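Local coordinates for D-alanyl-lipoteichoic acid synthetase (Streptococcus pneumoniae, PDB 3BMA), which probably takes part in the D-alanylation of lipoteichoic acid during cell wall biogenesis, as a membrane-linked member of the DltD family in the SGNH hydrolase clan, at residues 53-56 and 57-61; 202-205 and 206-210; 346-349 and 350-353; 355-358 and 359-362. The protein carries 1 engineered substitution. One frame throughout, in Å; residues are numbered along the deposited sequence. Where two conformers were deposited one is given.

Interaction 1 (53-56 and 57-61)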
ATOM      1  N   LEU C  53      13.589  24.461  35.087  1.00 49.84           N
ATOM      2  CA  LEU C  53      12.398  25.312  35.161  1.00 53.27           C
ATOM      3  C   LEU C  53      12.575  26.622  35.929  1.00 54.73           C
ATOM      4  O   LEU C  53      12.089  27.666  35.486  1.00 54.69           O
ATOM      5  CB  LEU C  53      11.206  24.533  35.722  1.00 55.06           C
ATOM      6  CG  LEU C  53      10.323  23.820  34.698  1.00 59.42           C
ATOM      7  CD1 LEU C  53       9.361  22.888  35.406  1.00 61.83           C
ATOM      8  CD2 LEU C  53       9.564  24.830  33.841  1.00 66.03           C
ATOM      9  N   ARG C  54      13.253  26.564  37.076  1.00 55.24           N
ATOM     10  CA  ARG C  54      13.502  27.761  37.877  0.50 56.39           C
ATOM     11  C   ARG C  54      14.864  28.372  37.569  1.00 57.42           C
ATOM     12  O   ARG C  54      15.904  27.715  37.700  1.00 55.41           O
ATOM     13  CB  ARG C  54      13.348  27.478  39.378  0.50 57.00           C
ATOM     14  CG  ARG C  54      11.901  27.350  39.871  0.50 58.40           C
ATOM     15  CD  ARG C  54      11.212  28.707  40.083  0.50 53.81           C
ATOM     16  NE  ARG C  54      10.435  29.131  38.915  0.50 51.32           N
ATOM     17  CZ  ARG C  54      10.758  30.138  38.105  0.50 49.60           C
ATOM     18  NH1 ARG C  54       9.976  30.427  37.074  0.50 44.98           N
ATOM     19  NH2 ARG C  54      11.854  30.859  38.317  0.50 42.99           N
ATOM     20  N   PHE C  55      14.840  29.636  37.156  1.00 56.42           N
ATOM     21  CA  PHE C  55      16.026  30.352  36.715  1.00 54.19           C
ATOM     22  C   PHE C  55      16.548  31.300  37.787  1.00 53.58           C
ATOM     23  O   PHE C  55      15.770  31.887  38.545  1.00 53.01           O
ATOM     24  CB  PHE C  55      15.701  31.165  35.458  1.00 56.25           C
ATOM     25  CG  PHE C  55      15.482  30.335  34.216  1.00 60.15           C
ATOM     26  CD1 PHE C  55      14.307  29.604  34.037  1.00 56.82           C
ATOM     27  CD2 PHE C  55      16.438  30.318  33.203  1.00 62.69           C
ATOM     28  CE1 PHE C  55      14.096  28.860  32.882  1.00 52.43           C
ATOM     29  CE2 PHE C  55      16.234  29.573  32.042  1.00 60.96           C
ATOM     30  CZ  PHE C  55      15.063  28.838  31.885  1.00 55.05           C
ATOM     31  N   ASP C  56      17.871  31.431  37.844  1.00 52.60           N
ATOM     32  CA  ASP C  56      18.532  32.474  38.634  1.00 50.57           C
ATOM     33  C   ASP C  56      19.745  33.018  37.874  1.00 50.49           C
ATOM     34  O   ASP C  56      19.900  32.751  36.681  1.00 51.34           O
ATOM     35  CB  ASP C  56      18.888  31.994  40.055  1.00 45.17           C
ATOM     36  CG  ASP C  56      19.736  30.727  40.068  1.00 50.37           C
ATOM     37  OD1 ASP C  56      19.237  29.688  40.547  1.00 41.13           O
ATOM     38  OD2 ASP C  56      20.901  30.764  39.620  1.00 57.17           O
ATOM     39  N   GLY C  57      20.598  33.771  38.565  1.00 51.95           N
ATOM     40  CA  GLY C  57      21.772  34.394  37.948  1.00 47.80           C
ATOM     41  C   GLY C  57      22.875  33.426  37.564  1.00 46.97           C
ATOM     42  O   GLY C  57      23.708  33.734  36.711  1.00 49.67           O
ATOM     43  N   ALA C  58      22.871  32.251  38.188  1.00 45.89           N
ATOM     44  CA  ALA C  58      23.890  31.237  37.944  1.00 45.17           C
ATOM     45  C   ALA C  58      23.408  30.074  37.068  1.00 44.51           C
ATOM     46  O   ALA C  58      24.179  29.161  36.773  1.00 43.85           O
ATOM     47  CB  ALA C  58      24.434  30.724  39.263  1.00 47.66           C
ATOM     48  N   HIS C  59      22.138  30.125  36.661  1.00 46.05           N
ATOM     49  CA  HIS C  59      21.519  29.141  35.760  1.00 42.73           C
ATOM     50  C   HIS C  59      22.328  29.003  34.463  1.00 43.45           C
ATOM     51  O   HIS C  59      22.752  30.018  33.904  1.00 47.49           O
ATOM     52  CB  HIS C  59      20.081  29.580  35.449  1.00 45.80           C
ATOM     53  CG  HIS C  59      19.223  28.501  34.862  1.00 46.52           C
ATOM     54  ND1 HIS C  59      19.249  28.174  33.524  1.00 44.79           N
ATOM     55  CD2 HIS C  59      18.304  27.684  35.430  1.00 50.29           C
ATOM     56  CE1 HIS C  59      18.394  27.193  33.296  1.00 46.06           C
ATOM     57  NE2 HIS C  59      17.803  26.882  34.434  1.00 43.27           N
ATOM     58  N   PRO C  60      22.564  27.753  33.994  1.00 39.60           N
ATOM     59  CA  PRO C  60      23.386  27.467  32.801  1.00 40.08           C
ATOM     60  C   PRO C  60      22.987  28.211  31.521  1.00 43.29           C
ATOM     61  O   PRO C  60      23.849  28.502  30.686  1.00 46.28           O
ATOM     62  CB  PRO C  60      23.221  25.951  32.606  1.00 39.46           C
ATOM     63  CG  PRO C  60      22.070  25.555  33.472  1.00 39.92           C
ATOM     64  CD  PRO C  60      22.078  26.507  34.610  1.00 36.28           C
ATOM     65  N   ALA C  61      21.699  28.511  31.377  1.00 44.44           N
ATOM     66  CA  ALA C  61      21.195  29.281  30.243  1.00 41.33           C
ATOM     67  C   ALA C  61      21.597  30.755  30.326  1.00 42.38           C
ATOM     68  O   ALA C  61      21.829  31.397  29.302  1.00 43.22           O
ATOM     69  CB  ALA C  61      19.690  29.150  30.158  1.00 42.22           C
TER
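The phenyl ring of Phe55 and the imidazole of His59 lie face to face, their centroids 4.0 Å apart and their planes inclined by 23°. In sequence the two rings flank an Asx turn made by Asp56, and His59 is the N-cap of helix 60-66, at the end of the loop that leaves strand 43-47 of the parallel sheet. CD2 of Phe55 sits over the middle of the imidazole, whereas NE2 of His59 falls toward the rim of the phenyl ring. Pro60 covers the other face of His59, with CD 3.3 Å above the ring plane, and Phe55 also stacks on His208. At the edges, Arg54 O approaches His59 CD2 to 3.3 Å, and Ala61 CB lies 4.0 Å from Phe55 CE2, near the plane of the phenyl ring. In the turn, Asp56 OD2 takes the amide of Ala58 at 2.9 Å on its anti lone pair, and a weak bond of 3.5 Å from His59 N to Asp56 O runs beside it. The second carboxylate oxygen, OD1, is held from elsewhere, by a salt bridge to Lys347 and a bond from Trp354 N, so the buried carboxylate has partners on both oxygens. At His59, CG stands trans to the backbone N (chi1 -164°), which swings the ring back over Phe55 and leaves ND1 facing the start of the helix. There ND1 accepts from Ala61 N at 3.3 Å, a side-chain capping bond, the N lying 20° out of the imidazole plane.

Interaction 2 (202-205 and 206-210)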
ATOM      1  N   TYR C 202       8.728  35.306  23.721  1.00 98.12           N
ATOM      2  CA  TYR C 202       9.181  36.649  24.115  1.00 95.55           C
ATOM      3  C   TYR C 202       9.013  37.015  25.592  1.00 94.77           C
ATOM      4  O   TYR C 202       9.881  37.674  26.167  1.00 95.91           O
ATOM      5  CB  TYR C 202       8.537  37.714  23.225  1.00 92.88           C
ATOM      6  CG  TYR C 202       9.081  37.738  21.816  1.00 90.35           C
ATOM      7  CD1 TYR C 202       8.452  37.025  20.794  1.00 86.81           C
ATOM      8  CD2 TYR C 202      10.225  38.473  21.501  1.00 88.85           C
ATOM      9  CE1 TYR C 202       8.948  37.044  19.495  1.00 86.51           C
ATOM     10  CE2 TYR C 202      10.729  38.498  20.205  1.00 86.36           C
ATOM     11  CZ  TYR C 202      10.085  37.784  19.208  1.00 86.86           C
ATOM     12  OH  TYR C 202      10.581  37.805  17.925  1.00 86.98           O
ATOM     13  N   VAL C 203       7.898  36.600  26.192  1.00 92.90           N
ATOM     14  CA  VAL C 203       7.672  36.782  27.629  1.00 91.00           C
ATOM     15  C   VAL C 203       8.561  35.811  28.416  1.00 87.66           C
ATOM     16  O   VAL C 203       9.199  36.195  29.404  1.00 88.07           O
ATOM     17  CB  VAL C 203       6.160  36.630  27.998  1.00 93.24           C
ATOM     18  CG1 VAL C 203       5.952  36.310  29.482  1.00 94.09           C
ATOM     19  CG2 VAL C 203       5.388  37.889  27.613  1.00 93.14           C
ATOM     20  N   ASN C 204       8.622  34.569  27.938  1.00 82.68           N
ATOM     21  CA  ASN C 204       9.384  33.501  28.580  1.00 78.04           C
ATOM     22  C   ASN C 204      10.908  33.672  28.509  1.00 76.43           C
ATOM     23  O   ASN C 204      11.621  33.208  29.398  1.00 75.99           O
ATOM     24  CB  ASN C 204       8.971  32.145  28.003  1.00 78.37           C
ATOM     25  CG  ASN C 204       9.105  31.017  29.006  1.00 80.17           C
ATOM     26  OD1 ASN C 204      10.211  30.593  29.340  1.00 82.09           O
ATOM     27  ND2 ASN C 204       7.972  30.515  29.483  1.00 77.25           N
ATOM     28  N   TYR C 205      11.400  34.335  27.461  1.00 74.27           N
ATOM     29  CA  TYR C 205      12.836  34.606  27.319  1.00 70.43           C
ATOM     30  C   TYR C 205      13.290  35.717  28.259  1.00 71.18           C
ATOM     31  O   TYR C 205      14.353  35.615  28.871  1.00 71.70           O
ATOM     32  CB  TYR C 205      13.209  34.974  25.873  1.00 68.52           C
ATOM     33  CG  TYR C 205      14.706  34.967  25.610  1.00 65.90           C
ATOM     34  CD1 TYR C 205      15.345  33.807  25.190  1.00 66.34           C
ATOM     35  CD2 TYR C 205      15.480  36.119  25.783  1.00 64.83           C
ATOM     36  CE1 TYR C 205      16.713  33.780  24.957  1.00 69.84           C
ATOM     37  CE2 TYR C 205      16.853  36.104  25.552  1.00 61.13           C
ATOM     38  CZ  TYR C 205      17.461  34.929  25.137  1.00 64.52           C
ATOM     39  OH  TYR C 205      18.815  34.889  24.897  1.00 66.20           O
ATOM     40  N   ASP C 206      12.492  36.778  28.349  1.00 71.74           N
ATOM     41  CA  ASP C 206      12.840  37.945  29.153  1.00 74.74           C
ATOM     42  C   ASP C 206      12.817  37.672  30.651  1.00 76.50           C
ATOM     43  O   ASP C 206      13.777  37.994  31.346  1.00 76.98           O
ATOM     44  CB  ASP C 206      11.952  39.140  28.802  1.00 76.96           C
ATOM     45  CG  ASP C 206      12.499  39.955  27.643  1.00 80.51           C
ATOM     46  OD1 ASP C 206      12.469  41.201  27.734  1.00 82.39           O
ATOM     47  OD2 ASP C 206      12.967  39.354  26.649  1.00 80.51           O
ATOM     48  N   LYS C 207      11.737  37.052  31.129  1.00 78.84           N
ATOM     49  CA  LYS C 207      11.565  36.744  32.554  1.00 81.73           C
ATOM     50  C   LYS C 207      12.543  35.693  33.096  1.00 80.74           C
ATOM     51  O   LYS C 207      12.789  35.636  34.303  1.00 84.91           O
ATOM     52  CB  LYS C 207      10.125  36.308  32.840  1.00 82.49           C
ATOM     53  CG  LYS C 207       9.128  37.455  32.913  1.00 87.73           C
ATOM     54  CD  LYS C 207       7.747  36.960  33.322  1.00 87.69           C
ATOM     55  CE  LYS C 207       6.747  38.106  33.390  1.00 92.63           C
ATOM     56  NZ  LYS C 207       5.388  37.633  33.773  1.00 92.37           N
ATOM     57  N   HIS C 208      13.103  34.877  32.205  1.00 77.49           N
ATOM     58  CA  HIS C 208      13.997  33.795  32.610  1.00 75.09           C
ATOM     59  C   HIS C 208      15.477  34.030  32.294  1.00 71.61           C
ATOM     60  O   HIS C 208      16.341  33.645  33.081  1.00 72.76           O
ATOM     61  CB  HIS C 208      13.533  32.465  32.011  1.00 78.01           C
ATOM     62  CG  HIS C 208      12.236  31.965  32.574  1.00 85.83           C
ATOM     63  ND1 HIS C 208      11.286  31.333  31.803  1.00 88.48           N
ATOM     64  CD2 HIS C 208      11.734  32.003  33.832  1.00 90.16           C
ATOM     65  CE1 HIS C 208      10.256  31.001  32.560  1.00 90.77           C
ATOM     66  NE2 HIS C 208      10.502  31.398  33.796  1.00 89.99           N
ATOM     67  N   VAL C 209      15.767  34.652  31.152  1.00 68.51           N
ATOM     68  CA  VAL C 209      17.155  34.847  30.715  1.00 64.68           C
ATOM     69  C   VAL C 209      17.600  36.315  30.733  1.00 67.06           C
ATOM     70  O   VAL C 209      18.594  36.646  31.383  1.00 67.11           O
ATOM     71  CB  VAL C 209      17.431  34.194  29.327  1.00 61.34           C
ATOM     72  CG1 VAL C 209      18.816  34.564  28.797  1.00 56.11           C
ATOM     73  CG2 VAL C 209      17.307  32.689  29.421  1.00 58.52           C
ATOM     74  N   ALA C 210      16.856  37.180  30.043  1.00 68.02           N
ATOM     75  CA  ALA C 210      17.256  38.581  29.827  1.00 68.33           C
ATOM     76  C   ALA C 210      17.310  39.453  31.088  1.00 70.73           C
ATOM     77  O   ALA C 210      18.078  40.419  31.140  1.00 75.25           O
ATOM     78  CB  ALA C 210      16.377  39.234  28.763  1.00 64.85           C
TER
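Asp206 opens the second half of helix 202-210 close against Tyr202 and Tyr205, its CB 3.7 Å from Tyr202 O. The Asp206 and Tyr205 side chains cross at about a right angle, with carboxylate and ring planes 56° apart. Lys207 follows with an ordinary helical bond, N to Val203 O at 3.2 Å and almost straight (170°), while its extended chain leaves the turn with CB and CG lying by the same carbonyl. His208 then places CB 3.3 Å from Asn204 O, and the imidazole turns back along the helix toward the Asn204 side chain one turn earlier. Val209 is the buried member. Its CB stands over the centre of the Tyr205 ring, 4.2 Å from the centroid, an aliphatic CH-pi contact across one turn, and CG1 adds a touch on CZ at 3.9 Å. The ring is in place for this because Tyr205 CG is swung trans to its backbone N (chi1 -167°), alongside the carbonyl. With Val209 and Ala210 the helix widens into a pi-type turn: Tyr205 O accepts from Val209 N at 2.9 Å and also from Ala210 N at 3.2 Å, the two amides arriving from opposite faces of the carbonyl plane. One carbonyl is thus gripped twice where the helix ends. The short helix lies at the edge of the fold. Tyr205 and Val209 rest on Val19, just after helix 11-18, while His208 lies against Phe55 in the loop between strand 43-47 and helix 60-66.

Interaction 3 (346-349 and 350-353)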
ATOM      1  N   MET C 346      20.823  24.409  47.077  1.00 55.19           N
ATOM      2  CA  MET C 346      19.522  23.887  46.718  1.00 46.16           C
ATOM      3  C   MET C 346      18.525  25.028  46.539  1.00 48.12           C
ATOM      4  O   MET C 346      18.552  26.012  47.289  1.00 52.43           O
ATOM      5  CB  MET C 346      19.052  22.953  47.829  1.00 49.99           C
ATOM      6  CG  MET C 346      18.417  21.659  47.366  1.00 57.76           C
ATOM      7  SD  MET C 346      19.583  20.302  47.196  1.00 54.33           S
ATOM      8  CE  MET C 346      19.951  20.443  45.450  1.00 43.14           C
ATOM      9  N   LYS C 347      17.660  24.899  45.536  1.00 45.87           N
ATOM     10  CA  LYS C 347      16.581  25.862  45.309  1.00 47.89           C
ATOM     11  C   LYS C 347      15.350  25.472  46.131  1.00 48.94           C
ATOM     12  O   LYS C 347      14.675  26.330  46.704  1.00 49.29           O
ATOM     13  CB  LYS C 347      16.245  25.958  43.813  1.00 46.91           C
ATOM     14  CG  LYS C 347      15.081  26.892  43.460  1.00 52.86           C
ATOM     15  CD  LYS C 347      15.450  28.376  43.570  1.00 52.43           C
ATOM     16  CE  LYS C 347      15.696  29.007  42.203  1.00 54.21           C
ATOM     17  NZ  LYS C 347      16.931  28.505  41.551  1.00 49.78           N
ATOM     18  N   ASP C 348      15.071  24.172  46.185  1.00 50.89           N
ATOM     19  CA  ASP C 348      13.963  23.644  46.978  1.00 49.51           C
ATOM     20  C   ASP C 348      14.340  22.338  47.697  1.00 49.27           C
ATOM     21  O   ASP C 348      15.395  22.258  48.321  1.00 52.94           O
ATOM     22  CB  ASP C 348      12.684  23.506  46.129  1.00 52.03           C
ATOM     23  CG  ASP C 348      12.919  22.839  44.778  1.00 58.37           C
ATOM     24  OD1 ASP C 348      13.465  21.714  44.739  1.00 54.60           O
ATOM     25  OD2 ASP C 348      12.524  23.439  43.752  1.00 61.74           O
ATOM     26  N   THR C 349      13.477  21.332  47.621  1.00 47.15           N
ATOM     27  CA  THR C 349      13.727  20.050  48.275  1.00 47.70           C
ATOM     28  C   THR C 349      14.653  19.133  47.463  1.00 48.74           C
ATOM     29  O   THR C 349      15.432  18.364  48.034  1.00 48.26           O
ATOM     30  CB  THR C 349      12.396  19.311  48.627  1.00 48.90           C
ATOM     31  OG1 THR C 349      12.678  17.979  49.066  1.00 62.57           O
ATOM     32  CG2 THR C 349      11.456  19.233  47.426  1.00 46.36           C
ATOM     33  N   ILE C 350      14.566  19.220  46.136  1.00 44.41           N
ATOM     34  CA  ILE C 350      15.206  18.243  45.254  1.00 42.99           C
ATOM     35  C   ILE C 350      15.979  18.848  44.079  1.00 39.33           C
ATOM     36  O   ILE C 350      16.758  18.149  43.424  1.00 31.68           O
ATOM     37  CB  ILE C 350      14.180  17.202  44.710  1.00 41.77           C
ATOM     38  CG1 ILE C 350      12.933  17.903  44.152  1.00 44.63           C
ATOM     39  CG2 ILE C 350      13.826  16.167  45.791  1.00 41.50           C
ATOM     40  CD1 ILE C 350      12.028  17.011  43.325  1.00 46.29           C
ATOM     41  N   HIS C 351      15.771  20.137  43.820  1.00 38.92           N
ATOM     42  CA  HIS C 351      16.354  20.786  42.645  1.00 43.55           C
ATOM     43  C   HIS C 351      17.557  21.656  42.954  1.00 46.14           C
ATOM     44  O   HIS C 351      17.553  22.410  43.930  1.00 50.66           O
ATOM     45  CB  HIS C 351      15.307  21.614  41.895  1.00 44.49           C
ATOM     46  CG  HIS C 351      14.155  20.807  41.384  1.00 48.35           C
ATOM     47  ND1 HIS C 351      12.843  21.136  41.644  1.00 44.83           N
ATOM     48  CD2 HIS C 351      14.121  19.671  40.647  1.00 40.83           C
ATOM     49  CE1 HIS C 351      12.050  20.243  41.080  1.00 48.10           C
ATOM     50  NE2 HIS C 351      12.801  19.344  40.470  1.00 45.33           N
ATOM     51  N   LEU C 352      18.577  21.534  42.103  1.00 48.67           N
ATOM     52  CA  LEU C 352      19.739  22.423  42.105  1.00 46.34           C
ATOM     53  C   LEU C 352      19.304  23.850  41.839  1.00 38.69           C
ATOM     54  O   LEU C 352      18.381  24.096  41.060  1.00 37.87           O
ATOM     55  CB  LEU C 352      20.742  22.006  41.022  1.00 48.06           C
ATOM     56  CG  LEU C 352      22.059  21.299  41.356  1.00 48.49           C
ATOM     57  CD1 LEU C 352      21.858  20.046  42.183  1.00 52.97           C
ATOM     58  CD2 LEU C 352      22.799  20.960  40.068  1.00 52.21           C
ATOM     59  N   GLY C 353      19.978  24.785  42.494  1.00 37.68           N
ATOM     60  CA  GLY C 353      19.738  26.198  42.281  1.00 37.59           C
ATOM     61  C   GLY C 353      20.827  27.026  42.921  1.00 40.95           C
ATOM     62  O   GLY C 353      21.612  26.517  43.730  1.00 40.20           O
TER
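Asp348 and His351 have the Asp-x-x-His spacing that SGNH hydrolases carry in the loop before the last helix, where it supplies the Asp and His of their catalytic triad. The loop here lies between strand 333-335 and helix 355-369, and the bond between the two side chains, with the touch of His351 on Ser50, is consistent with that motif. A glycerol, probably from the crystallisation liquor, lies about 4 Å from the His351 side chain. ND1 of His351 donates to Asp348 OD2 at 3.1 Å, nearly in the imidazole plane and on the syn lone pair of the carboxylate, with the two flat groups 74° apart. The other oxygen, OD1, accepts two backbone amides, Ile350 N at 3.1 Å in an Asx turn and His351 N at 2.9 Å. Asp348 reaches them because CG lies between its own backbone N and carbonyl carbon (chi1 47°). Three bonds grip the carboxylate, two from backbone amides, which fix its rotation and present OD2 to the imidazole. Ile350 CG1 covers one face of His351, 3.9 Å above the ring centre. Behind the turn the chain doubles back in a single beta bridge between Met346 and Leu352, with Lys347 N bonded to His351 O at 3.0 Å. The bent Met346 chain brings CE to 3.5 Å from His351 O and to 3.8 Å from Leu352 CD1.

Interaction 4 (355-358 and 359-362)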
ATOM      1  N   LEU C 355      23.831  28.656  44.219  1.00 45.98           N
ATOM      2  CA  LEU C 355      25.241  28.269  44.313  1.00 45.58           C
ATOM      3  C   LEU C 355      25.484  26.851  43.794  1.00 43.85           C
ATOM      4  O   LEU C 355      26.593  26.521  43.377  1.00 47.14           O
ATOM      5  CB  LEU C 355      25.755  28.421  45.754  1.00 42.42           C
ATOM      6  CG  LEU C 355      26.517  29.688  46.179  1.00 40.33           C
ATOM      7  CD1 LEU C 355      25.793  30.988  45.838  1.00 35.54           C
ATOM      8  CD2 LEU C 355      26.832  29.639  47.671  1.00 45.40           C
ATOM      9  N   GLY C 356      24.436  26.028  43.805  1.00 45.84           N
ATOM     10  CA  GLY C 356      24.487  24.677  43.239  1.00 39.75           C
ATOM     11  C   GLY C 356      24.653  24.660  41.730  1.00 37.10           C
ATOM     12  O   GLY C 356      25.181  23.701  41.172  1.00 37.56           O
ATOM     13  N   TRP C 357      24.195  25.724  41.072  1.00 37.92           N
ATOM     14  CA  TRP C 357      24.417  25.915  39.642  1.00 41.07           C
ATOM     15  C   TRP C 357      25.875  26.222  39.318  1.00 43.52           C
ATOM     16  O   TRP C 357      26.356  25.910  38.223  1.00 44.89           O
ATOM     17  CB  TRP C 357      23.544  27.044  39.098  1.00 39.43           C
ATOM     18  CG  TRP C 357      22.100  26.695  38.778  1.00 46.27           C
ATOM     19  CD1 TRP C 357      21.006  27.457  39.067  1.00 41.68           C
ATOM     20  CD2 TRP C 357      21.602  25.527  38.094  1.00 41.01           C
ATOM     21  NE1 TRP C 357      19.864  26.842  38.619  1.00 43.44           N
ATOM     22  CE2 TRP C 357      20.198  25.657  38.021  1.00 43.95           C
ATOM     23  CE3 TRP C 357      22.202  24.384  37.544  1.00 47.37           C
ATOM     24  CZ2 TRP C 357      19.384  24.690  37.422  1.00 37.84           C
ATOM     25  CZ3 TRP C 357      21.390  23.424  36.948  1.00 42.59           C
ATOM     26  CH2 TRP C 357      19.998  23.585  36.892  1.00 40.37           C
ATOM     27  N   LEU C 358      26.565  26.848  40.268  1.00 44.36           N
ATOM     28  CA  LEU C 358      27.965  27.224  40.096  1.00 39.67           C
ATOM     29  C   LEU C 358      28.889  26.022  40.199  1.00 37.13           C
ATOM     30  O   LEU C 358      29.893  25.944  39.485  1.00 40.26           O
ATOM     31  CB  LEU C 358      28.360  28.301  41.103  1.00 42.35           C
ATOM     32  CG  LEU C 358      27.778  29.692  40.841  1.00 44.97           C
ATOM     33  CD1 LEU C 358      28.174  30.629  41.955  1.00 48.88           C
ATOM     34  CD2 LEU C 358      28.230  30.242  39.486  1.00 45.75           C
ATOM     35  N   ALA C 359      28.536  25.088  41.081  1.00 34.38           N
ATOM     36  CA  ALA C 359      29.231  23.808  41.189  1.00 35.78           C
ATOM     37  C   ALA C 359      28.964  22.959  39.950  1.00 37.38           C
ATOM     38  O   ALA C 359      29.866  22.283  39.450  1.00 42.65           O
ATOM     39  CB  ALA C 359      28.787  23.071  42.443  1.00 32.66           C
ATOM     40  N   PHE C 360      27.716  23.008  39.480  1.00 42.12           N
ATOM     41  CA  PHE C 360      27.257  22.379  38.236  1.00 38.39           C
ATOM     42  C   PHE C 360      28.110  22.868  37.062  1.00 40.36           C
ATOM     43  O   PHE C 360      28.650  22.057  36.304  1.00 35.70           O
ATOM     44  CB  PHE C 360      25.761  22.702  38.041  1.00 32.41           C
ATOM     45  CG  PHE C 360      25.170  22.245  36.730  1.00 31.78           C
ATOM     46  CD1 PHE C 360      24.562  20.999  36.625  1.00 32.02           C
ATOM     47  CD2 PHE C 360      25.155  23.091  35.619  1.00 39.27           C
ATOM     48  CE1 PHE C 360      23.983  20.586  35.424  1.00 36.51           C
ATOM     49  CE2 PHE C 360      24.587  22.679  34.409  1.00 36.71           C
ATOM     50  CZ  PHE C 360      23.998  21.423  34.316  1.00 26.15           C
ATOM     51  N   ASP C 361      28.250  24.191  36.949  1.00 37.90           N
ATOM     52  CA  ASP C 361      29.032  24.824  35.883  1.00 38.14           C
ATOM     53  C   ASP C 361      30.510  24.410  35.859  1.00 39.42           C
ATOM     54  O   ASP C 361      31.080  24.220  34.786  1.00 39.86           O
ATOM     55  CB  ASP C 361      28.917  26.347  35.974  1.00 41.89           C
ATOM     56  CG  ASP C 361      29.303  27.038  34.683  1.00 50.22           C
ATOM     57  OD1 ASP C 361      28.857  26.593  33.606  1.00 56.56           O
ATOM     58  OD2 ASP C 361      30.045  28.037  34.742  1.00 53.39           O
ATOM     59  N   LYS C 362      31.109  24.248  37.038  1.00 42.27           N
ATOM     60  CA  LYS C 362      32.527  23.881  37.168  1.00 44.24           C
ATOM     61  C   LYS C 362      32.869  22.496  36.607  1.00 46.39           C
ATOM     62  O   LYS C 362      34.028  22.222  36.289  1.00 46.08           O
ATOM     63  CB  LYS C 362      32.984  23.979  38.630  1.00 46.81           C
ATOM     64  CG  LYS C 362      33.190  25.401  39.134  1.00 43.60           C
ATOM     65  CD  LYS C 362      33.282  25.444  40.652  1.00 45.13           C
ATOM     66  CE  LYS C 362      33.083  26.855  41.180  1.00 46.37           C
ATOM     67  NZ  LYS C 362      32.783  26.873  42.638  1.00 53.15           N
TER
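Asp361 N gives its hydrogen to Trp357 O at 2.9 Å, the shortest of the backbone bonds that make this the first part of helix 355-369. Phe360 N to Gly356 O at 3.1 Å and Lys362 N to Leu358 O at 3.2 Å continue the same i to i+4 ladder, while Ala359 N reaches Leu355 O more weakly at 3.3 Å. The Asp361 carboxylate turns away from its neighbours here: OD1 forms a salt bridge with Arg69, and OD2 a weak bond with Tyr222 of helix 222-235. Outward from the backbone, Trp357 and Phe360, three residues apart, point the same way and form a T-shaped pair. The edge of the indole comes over the face of Phe360, with CZ3 3.8 Å above the ring centre and CE3 3.7 Å from CG; the centroids of the two six-membered rings are 5.0 Å apart and the planes stand at 81°. Phe360 has CG trans to its N (chi1 174°), beside its own carbonyl carbon, which turns the ring face to the indole. Lys362 lies extended past Leu358 O, its CG 3.4 Å away. Leu358 packs on Ala58 and on Ile225 of helix 222-235, and both rings press on Pro60 of helix 60-66. With indole C-H groups set over the electron-rich phenyl face, a weak electrostatic attraction probably adds to the dispersion between these two buried rings.

From the N terminus, interaction 1 leads the loop after strand 43-47 into helix 60-66; interaction 2 follows on helix 202-210, and interactions 3 and 4 come from the loop after strand 333-335 and from helix 355-369. None closes a long loop: interactions 1 and 3 close tight turns, interactions 2 and 4 join successive helical turns, and all lie in series without nesting or crossing. In space interaction 1 is central, its centre 10 to 12 Å from the other three and touching each, whereas interaction 2 touches neither 3 nor 4. Interactions 3 and 4 meet where Leu352 packs on Phe360. Together they tie the loop after strand 43-47 to helix 202-210, the loop after strand 333-335 and helix 355-369.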